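Local structure of AA10A (5UIZ) at residues 203-206 against 211-214; 134-139 against 149-154. The protein is a copper-dependent lytic polysaccharide monooxygenase of family AA10 that probably cleaves cellulose chains by oxidation. All coordinates share one frame; numbering follows the deposited sequence.

Contact 1 (203-206 against 211-214); sequences IWKA and QTYY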
loop_
_atom_site.group_PDB
_atom_site.type_symbol
_atom_site.label_atom_id
_atom_site.label_comp_id
_atom_site.label_asym_id
_atom_site.label_seq_id
_atom_site.Cartn_x
_atom_site.Cartn_y
_atom_site.Cartn_z
ATOM N N ILE A 203 2.603 -6.946 -1.895
ATOM C CA ILE A 203 1.627 -7.968 -2.154
ATOM C C ILE A 203 1.716 -9.050 -1.074
ATOM O O ILE A 203 2.719 -9.765 -0.909
ATOM C CB ILE A 203 1.821 -8.651 -3.519
ATOM C CG1 ILE A 203 1.906 -7.620 -4.651
ATOM C CG2 ILE A 203 0.636 -9.576 -3.812
ATOM C CD1 ILE A 203 2.146 -8.288 -6.005
ATOM N N TRP A 204 0.618 -9.181 -0.357
ATOM C CA TRP A 204 0.543 -10.110 0.725
ATOM C C TRP A 204 -0.512 -11.102 0.355
ATOM O O TRP A 204 -1.656 -10.751 0.157
ATOM C CB TRP A 204 0.261 -9.367 2.055
ATOM C CG TRP A 204 -0.300 -10.238 3.115
ATOM C CD1 TRP A 204 0.054 -11.525 3.396
ATOM C CD2 TRP A 204 -1.320 -9.891 4.032
ATOM N NE1 TRP A 204 -0.680 -11.986 4.445
ATOM C CE2 TRP A 204 -1.527 -11.006 4.863
ATOM C CE3 TRP A 204 -2.050 -8.722 4.263
ATOM C CZ2 TRP A 204 -2.488 -11.030 5.878
ATOM C CZ3 TRP A 204 -3.021 -8.721 5.280
ATOM C CH2 TRP A 204 -3.240 -9.878 6.066
ATOM N N LYS A 205 -0.087 -12.358 0.230
ATOM C CA LYS A 205 -0.950 -13.471 -0.101
ATOM C C LYS A 205 -1.235 -14.225 1.208
ATOM O O LYS A 205 -0.316 -14.816 1.804
ATOM C CB LYS A 205 -0.231 -14.418 -1.084
ATOM C CG LYS A 205 -0.930 -15.745 -1.288
ATOM C CD LYS A 205 -2.307 -15.527 -1.906
ATOM C CE LYS A 205 -2.945 -16.830 -2.390
ATOM N NZ LYS A 205 -3.244 -17.755 -1.275
ATOM N N ALA A 206 -2.480 -14.149 1.654
ATOM C CA ALA A 206 -2.931 -14.810 2.867
ATOM C C ALA A 206 -2.958 -16.286 2.637
ATOM O O ALA A 206 -3.078 -16.718 1.489
ATOM C CB ALA A 206 -4.317 -14.322 3.268
ATOM N N GLN A 211 -6.720 -15.092 -1.107
ATOM C CA GLN A 211 -7.030 -13.716 -0.797
ATOM C C GLN A 211 -5.705 -13.003 -0.782
ATOM O O GLN A 211 -4.735 -13.435 -0.102
ATOM C CB GLN A 211 -7.682 -13.643 0.572
ATOM C CG GLN A 211 -8.009 -12.224 1.028
ATOM C CD GLN A 211 -8.953 -12.292 2.192
ATOM O OE1 GLN A 211 -8.523 -12.217 3.316
ATOM N NE2 GLN A 211 -10.246 -12.548 1.917
ATOM N N THR A 212 -5.652 -11.912 -1.514
ATOM C CA THR A 212 -4.445 -11.211 -1.718
ATOM C C THR A 212 -4.688 -9.740 -1.373
ATOM O O THR A 212 -5.615 -9.147 -1.884
ATOM C CB THR A 212 -3.978 -11.356 -3.169
ATOM O OG1 THR A 212 -3.854 -12.735 -3.507
ATOM C CG2 THR A 212 -2.624 -10.712 -3.322
ATOM N N TYR A 213 -3.796 -9.193 -0.536
ATOM C CA TYR A 213 -3.755 -7.787 -0.179
ATOM C C TYR A 213 -2.743 -7.020 -0.978
ATOM O O TYR A 213 -1.596 -7.515 -1.247
ATOM C CB TYR A 213 -3.431 -7.669 1.300
ATOM C CG TYR A 213 -4.532 -8.248 2.149
ATOM C CD1 TYR A 213 -4.666 -9.613 2.302
ATOM C CD2 TYR A 213 -5.444 -7.422 2.803
ATOM C CE1 TYR A 213 -5.692 -10.153 3.073
ATOM C CE2 TYR A 213 -6.468 -7.950 3.576
ATOM C CZ TYR A 213 -6.594 -9.322 3.690
ATOM O OH TYR A 213 -7.595 -9.854 4.458
ATOM N N TYR A 214 -3.137 -5.796 -1.318
ATOM C CA TYR A 214 -2.372 -4.899 -2.175
ATOM C C TYR A 214 -2.122 -3.578 -1.452
ATOM O O TYR A 214 -3.025 -2.788 -1.234
ATOM C CB TYR A 214 -3.087 -4.691 -3.508
ATOM C CG TYR A 214 -3.166 -5.977 -4.305
ATOM C CD1 TYR A 214 -2.036 -6.529 -4.878
ATOM C CD2 TYR A 214 -4.362 -6.651 -4.446
ATOM C CE1 TYR A 214 -2.127 -7.723 -5.597
ATOM C CE2 TYR A 214 -4.447 -7.865 -5.090
ATOM C CZ TYR A 214 -3.357 -8.388 -5.680
ATOM O OH TYR A 214 -3.457 -9.569 -6.394
#

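Contact 2 (134-139 against 149-154); sequences FTIHLY and FLVYVT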
loop_
_atom_site.group_PDB
_atom_site.type_symbol
_atom_site.label_atom_id
_atom_site.label_comp_id
_atom_site.label_asym_id
_atom_site.label_seq_id
_atom_site.Cartn_x
_atom_site.Cartn_y
_atom_site.Cartn_z
ATOM N N PHE A 134 15.195 -1.350 4.748
ATOM C CA PHE A 134 14.133 -0.995 5.687
ATOM C C PHE A 134 13.313 -2.218 5.995
ATOM O O PHE A 134 13.415 -3.253 5.289
ATOM C CB PHE A 134 13.261 0.156 5.156
ATOM C CG PHE A 134 12.529 -0.159 3.879
ATOM C CD1 PHE A 134 13.152 -0.008 2.649
ATOM C CD2 PHE A 134 11.227 -0.603 3.911
ATOM C CE1 PHE A 134 12.500 -0.323 1.473
ATOM C CE2 PHE A 134 10.568 -0.928 2.731
ATOM C CZ PHE A 134 11.206 -0.789 1.510
ATOM N N THR A 135 12.536 -2.100 7.066
ATOM C CA THR A 135 11.663 -3.175 7.558
ATOM C C THR A 135 10.197 -2.942 7.190
ATOM O O THR A 135 9.631 -1.872 7.359
ATOM C CB THR A 135 11.812 -3.349 9.108
ATOM O OG1 THR A 135 13.178 -3.704 9.409
ATOM C CG2 THR A 135 10.884 -4.442 9.652
ATOM N N ILE A 136 9.574 -3.992 6.695
ATOM C CA ILE A 136 8.165 -4.001 6.481
ATOM C C ILE A 136 7.518 -4.664 7.666
ATOM O O ILE A 136 7.826 -5.813 7.973
ATOM C CB ILE A 136 7.806 -4.767 5.228
ATOM C CG1 ILE A 136 8.549 -4.136 4.023
ATOM C CG2 ILE A 136 6.290 -4.842 5.087
ATOM C CD1 ILE A 136 7.727 -3.762 2.805
ATOM N N HIS A 137 6.600 -3.947 8.312
ATOM C CA HIS A 137 5.818 -4.494 9.423
ATOM C C HIS A 137 4.314 -4.552 9.016
ATOM O O HIS A 137 3.646 -3.526 8.751
ATOM C CB HIS A 137 6.082 -3.640 10.657
ATOM C CG HIS A 137 5.197 -3.934 11.797
ATOM N ND1 HIS A 137 4.942 -3.005 12.775
ATOM C CD2 HIS A 137 4.489 -5.046 12.118
ATOM C CE1 HIS A 137 4.126 -3.542 13.663
ATOM N NE2 HIS A 137 3.807 -4.766 13.269
ATOM N N LEU A 138 3.827 -5.768 8.959
ATOM C CA LEU A 138 2.478 -6.072 8.613
ATOM C C LEU A 138 1.785 -6.405 9.908
ATOM O O LEU A 138 2.352 -7.072 10.785
ATOM C CB LEU A 138 2.431 -7.294 7.668
ATOM C CG LEU A 138 1.002 -7.545 7.129
ATOM C CD1 LEU A 138 0.903 -6.884 5.758
ATOM C CD2 LEU A 138 0.536 -8.984 7.056
ATOM N N TYR A 139 0.552 -5.929 10.045
ATOM C CA TYR A 139 -0.309 -6.324 11.117
ATOM C C TYR A 139 -1.498 -6.990 10.477
ATOM O O TYR A 139 -2.114 -6.421 9.602
ATOM C CB TYR A 139 -0.766 -5.127 11.924
ATOM C CG TYR A 139 -1.698 -5.437 13.066
ATOM C CD1 TYR A 139 -1.258 -6.131 14.171
ATOM C CD2 TYR A 139 -3.004 -4.944 13.102
ATOM C CE1 TYR A 139 -2.092 -6.409 15.242
ATOM C CE2 TYR A 139 -3.833 -5.169 14.210
ATOM C CZ TYR A 139 -3.356 -5.923 15.272
ATOM O OH TYR A 139 -4.185 -6.202 16.363
ATOM N N PHE A 149 5.070 -12.874 0.536
ATOM C CA PHE A 149 4.965 -11.456 0.303
ATOM C C PHE A 149 5.829 -11.160 -0.892
ATOM O O PHE A 149 6.936 -11.753 -0.996
ATOM C CB PHE A 149 5.549 -10.674 1.448
ATOM C CG PHE A 149 4.798 -10.808 2.712
ATOM C CD1 PHE A 149 3.771 -9.918 3.011
ATOM C CD2 PHE A 149 5.133 -11.776 3.618
ATOM C CE1 PHE A 149 3.075 -10.019 4.187
ATOM C CE2 PHE A 149 4.448 -11.879 4.815
ATOM C CZ PHE A 149 3.411 -11.000 5.102
ATOM N N LEU A 150 5.341 -10.308 -1.786
ATOM C CA LEU A 150 6.195 -9.682 -2.844
ATOM C C LEU A 150 6.328 -8.199 -2.568
ATOM O O LEU A 150 5.359 -7.576 -2.209
ATOM C CB LEU A 150 5.573 -9.885 -4.224
ATOM C CG LEU A 150 5.370 -11.352 -4.557
ATOM C CD1 LEU A 150 4.600 -11.532 -5.859
ATOM C CD2 LEU A 150 6.702 -12.061 -4.641
ATOM N N VAL A 151 7.522 -7.640 -2.655
ATOM C CA VAL A 151 7.715 -6.230 -2.399
ATOM C C VAL A 151 8.344 -5.623 -3.610
ATOM O O VAL A 151 9.469 -6.011 -3.979
ATOM C CB VAL A 151 8.587 -5.986 -1.161
ATOM C CG1 VAL A 151 8.744 -4.487 -0.893
ATOM C CG2 VAL A 151 7.976 -6.621 0.061
ATOM N N TYR A 152 7.599 -4.703 -4.238
ATOM C CA TYR A 152 8.060 -3.935 -5.361
ATOM C C TYR A 152 8.378 -2.495 -4.916
ATOM O O TYR A 152 7.755 -1.950 -3.994
ATOM C CB TYR A 152 6.976 -3.906 -6.424
ATOM C CG TYR A 152 6.672 -5.225 -7.063
ATOM C CD1 TYR A 152 5.810 -6.126 -6.463
ATOM C CD2 TYR A 152 7.224 -5.556 -8.300
ATOM C CE1 TYR A 152 5.546 -7.336 -7.029
ATOM C CE2 TYR A 152 6.929 -6.755 -8.884
ATOM C CZ TYR A 152 6.103 -7.653 -8.229
ATOM O OH TYR A 152 5.825 -8.830 -8.797
ATOM N N VAL A 153 9.331 -1.853 -5.572
ATOM C CA VAL A 153 9.615 -0.435 -5.339
ATOM C C VAL A 153 9.760 0.266 -6.693
ATOM O O VAL A 153 10.366 -0.304 -7.662
ATOM C CB VAL A 153 10.875 -0.182 -4.456
ATOM C CG1 VAL A 153 10.963 1.287 -4.072
ATOM C CG2 VAL A 153 10.776 -0.963 -3.149
ATOM N N THR A 154 9.227 1.481 -6.761
ATOM C CA THR A 154 9.348 2.289 -7.961
ATOM C C THR A 154 10.843 2.528 -8.359
ATOM O O THR A 154 11.725 2.598 -7.505
ATOM C CB THR A 154 8.649 3.659 -7.803
ATOM O OG1 THR A 154 8.975 4.232 -6.547
ATOM C CG2 THR A 154 7.134 3.474 -7.873
#

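Contact 1 (203-206 against 211-214)
At the copper-side end of a beta hairpin, Trp204 and Tyr213 face each other as an antiparallel hydrogen-bonded pair. Two backbone bonds close that pair: Trp204 N to Tyr213 O at 2.9 Å, and Tyr213 N to Trp204 O at 2.7 Å. A third, Ala206 N to Gln211 O, follows toward the turn. Both side chains leave the same face: the six-membered ring of Trp204 and the Tyr213 ring form an offset stack, centroids 4.1 Å apart, planes at 20°. Trp204 CZ3 lies over the centre of the Tyr213 ring, whereas Tyr213 CD1 falls toward the rim of the indole; chi1 159°, with CG anti to the backbone N, brings the indole alongside, and chi2 39° turns its plane over the phenol. Tyr213 OH is gripped twice: it donates to Gln211 OE1 at 2.8 Å, from above that amide's carbonyl plane, and is hydrogen-bonded to His37 N. On the other face, the CG2 methyls of Ile203 and Thr212 press together at 3.5 Å, tighter than usual. The stacked Tyr213, its side chain about 3 Å from the copper(II) ion (nearest atoms), lies beside the histidine brace of His37 and His144, the copper site characteristic of lytic polysaccharide monooxygenases.

Contact 2 (134-139 against 149-154)
Ile136 meets Val151 across the interface between two sheets, a contact made by methyl groups alone. From CB, which points toward 149-154, CG2 takes the position anti to the backbone N, while CG1 stands beside that N (chi1 -57°) and carries the chain onward. Neither CB, CG1 nor CG2 comes within 4.2 Å of the opposite strand. The tip does: CD1 lies 3.9 Å from Val151 CG1 and 4.0 Å from Val151 CG2, so the two side chains meet tip to tip, with the isoleucine methyl set against both valine branches. Two residues along, Leu138 approaches Phe149 differently, its side chain slanting across the other. Leu138 CD2 reaches the edge of the Phe149 ring in its plane, 4.0 Å from CE1, and CD1 stands 4.1 Å from the same ring carbon. All four residues are buried, no hydrogen bond joins the segments, and the closest CA atoms, those of Ile136 and Val151, are 9.2 Å apart, which is evidence for facing layers rather than paired strands. Strand 133-140 runs between strands 38-42 and 184-190 in one sheet; opposite it, strand 146-154 runs between strands 170-175 and 198-206 in the other.

Overall arrangement
The centres of contacts 1 and 2 lie 12 Å apart, and the two come in series along the chain, contact 2 closing before contact 1 opens. Contact 1 pairs two strands within the mixed sheet; contact 2 joins that sheet to the three-stranded one, giving the beta-sandwich core of the family. Strands 146-154 and 198-206 are neighbours, and a probable hydrogen bond from Leu150 N to Ile203 O, 2.8 Å, ties the contacts together. Among the side chains that join them, Ile203 packs on Tyr152, while Trp204 CD1 lies 3.5 Å from Phe149 CE1 and Trp204 CE2 3.6 Å from Leu138 CD2. Packing therefore runs continuously from the sandwich interior through Trp204 to Tyr213 beside the copper.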